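Local atomic coordinates of MmeI (Methylophilus methylotrophus, PDB entry 5HR4), a protein that is a type IIL restriction-modification enzyme that probably methylates adenine in DNA, with S-adenosylmethionine as methyl donor. Residues L380-L385 and S438-N443. Sequence-based numbering, arbitrary orientation.
Sequences LEIEVL and SDEFGN
Phe441 reaches across to helix 368-388 with the far end of its ring and meets Ile382 and Leu385. The closest approach is Phe441 CZ to the carbonyl oxygen of Ile382, 3.9 Å. That oxygen lies at the ring edge, near the ring plane. Beside it, Ile382 CG2 comes within 4.3 Å of the same CZ. Leu385 meets the ring obliquely, its CB 4.4 Å from Phe441 CE2. CG of Phe441 is anti to its own carbonyl carbon (chi1 -54°), which directs the ring out to the neighbouring helix. CB of Glu440 lies over one ring face, 3.9 Å above the plane and offset toward the rim. Leu385 and Phe441 also both touch Leu396, and Leu385 packs on His351 and Leu401, so this is the more enclosed side.

The contact joins two helices of the Rossmann-like DNA-methyltransferase domain. Strands 359-361, 409-413 and 455-458 are parallel neighbours in its sheet. Helix 368-388 follows the first and helix 416-440 the second, so they belong to successive beta-alpha-beta crossovers. Helix 416-440 ends here, and Phe441 is the first residue to leave helical geometry. The pair lies away from the sinefungin pocket and the calcium site, and about 27 Å from the DNA at the nearest atoms.

The side toward Glu440 is more open to solvent. Glu440 is exposed and meets Ile382 through CG alone, 4.3 Å from Ile382 CD1, whereas Ile382 and Leu385 are buried. The carboxylates of Glu440 and Glu383 do not touch; Glu440 OE1 is 5.9 Å from Glu383 OE2. Arg386 NH1 forms a salt bridge with Glu440 OE1 and Arg386 NH2 one with Glu383 OE2, which probably offsets the repulsion; the first of these links the two helices.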
# COMPACT_ATOMS: atom_id res chain seq x y z
N LEU A 380 6.72 22.84 16.98
CA LEU A 380 8.04 22.89 17.61
C LEU A 380 8.55 24.32 17.67
O LEU A 380 8.92 24.82 18.75
CB LEU A 380 9.01 22.01 16.84
CG LEU A 380 10.44 22.06 17.32
CD1 LEU A 380 10.50 21.72 18.80
CD2 LEU A 380 11.20 21.04 16.52
N GLU A 381 8.53 25.02 16.53
CA GLU A 381 8.99 26.41 16.44
C GLU A 381 8.26 27.36 17.38
O GLU A 381 8.77 28.45 17.63
CB GLU A 381 8.83 26.92 15.00
CG GLU A 381 9.64 28.16 14.73
CD GLU A 381 9.07 29.03 13.63
OE1 GLU A 381 7.82 29.09 13.50
OE2 GLU A 381 9.88 29.66 12.90
N ILE A 382 7.05 27.03 17.85
CA ILE A 382 6.42 27.87 18.88
C ILE A 382 7.19 27.78 20.19
O ILE A 382 7.51 28.79 20.82
CB ILE A 382 4.94 27.47 19.08
CG1 ILE A 382 4.02 28.16 18.09
CG2 ILE A 382 4.48 27.81 20.51
CD1 ILE A 382 2.58 27.62 18.15
N GLU A 383 7.48 26.56 20.64
CA GLU A 383 8.24 26.38 21.87
C GLU A 383 9.63 26.97 21.74
O GLU A 383 10.19 27.44 22.74
CB GLU A 383 8.30 24.89 22.23
CG GLU A 383 6.92 24.24 22.46
CD GLU A 383 5.99 25.11 23.32
OE1 GLU A 383 6.42 25.65 24.36
OE2 GLU A 383 4.80 25.26 22.95
N VAL A 384 10.21 26.98 20.53
CA VAL A 384 11.52 27.60 20.35
C VAL A 384 11.43 29.10 20.61
O VAL A 384 12.23 29.66 21.37
CB VAL A 384 12.08 27.31 18.95
CG1 VAL A 384 13.18 28.30 18.62
CG2 VAL A 384 12.59 25.87 18.87
N LEU A 385 10.46 29.76 19.99
CA LEU A 385 10.26 31.19 20.26
C LEU A 385 9.86 31.44 21.71
O LEU A 385 10.20 32.49 22.26
CB LEU A 385 9.23 31.77 19.29
CG LEU A 385 9.87 31.70 17.90
CD1 LEU A 385 8.93 32.08 16.71
CD2 LEU A 385 11.10 32.58 17.92
N SER A 438 -0.46 33.30 16.92
CA SER A 438 -1.11 34.55 17.29
C SER A 438 -1.87 34.41 18.60
O SER A 438 -1.95 35.36 19.38
CB SER A 438 -2.05 35.01 16.19
OG SER A 438 -1.34 35.51 15.06
N ASP A 439 -2.42 33.22 18.86
CA ASP A 439 -3.14 32.99 20.11
C ASP A 439 -2.18 32.87 21.29
O ASP A 439 -2.41 33.47 22.34
CB ASP A 439 -4.01 31.74 20.01
CG ASP A 439 -5.10 31.86 18.96
OD1 ASP A 439 -5.30 32.97 18.42
OD2 ASP A 439 -5.77 30.84 18.69
N GLU A 440 -1.10 32.10 21.13
CA GLU A 440 -0.19 31.86 22.25
C GLU A 440 0.37 33.16 22.80
O GLU A 440 0.45 33.35 24.02
CB GLU A 440 0.97 30.96 21.83
CG GLU A 440 0.56 29.56 21.47
CD GLU A 440 -0.11 28.84 22.61
OE1 GLU A 440 0.32 29.04 23.78
OE2 GLU A 440 -1.05 28.06 22.33
N PHE A 441 0.79 34.07 21.92
CA PHE A 441 1.52 35.26 22.31
C PHE A 441 0.71 36.52 22.15
O PHE A 441 1.28 37.62 22.14
CB PHE A 441 2.81 35.37 21.51
CG PHE A 441 3.66 34.16 21.57
CD1 PHE A 441 3.83 33.48 22.77
CD2 PHE A 441 4.29 33.68 20.43
CE1 PHE A 441 4.62 32.35 22.83
CE2 PHE A 441 5.08 32.54 20.48
CZ PHE A 441 5.24 31.88 21.69
N GLY A 442 -0.61 36.40 22.00
CA GLY A 442 -1.47 37.54 21.79
C GLY A 442 -0.95 38.66 20.90
O GLY A 442 -0.82 39.80 21.37
N ASN A 443 -0.60 38.38 19.65
CA ASN A 443 -0.53 39.45 18.67
C ASN A 443 -0.75 38.86 17.29
O ASN A 443 -0.24 37.78 16.98
CB ASN A 443 0.79 40.24 18.71
CG ASN A 443 2.00 39.36 18.52
OD1 ASN A 443 1.97 38.17 18.86
ND2 ASN A 443 3.08 39.93 17.99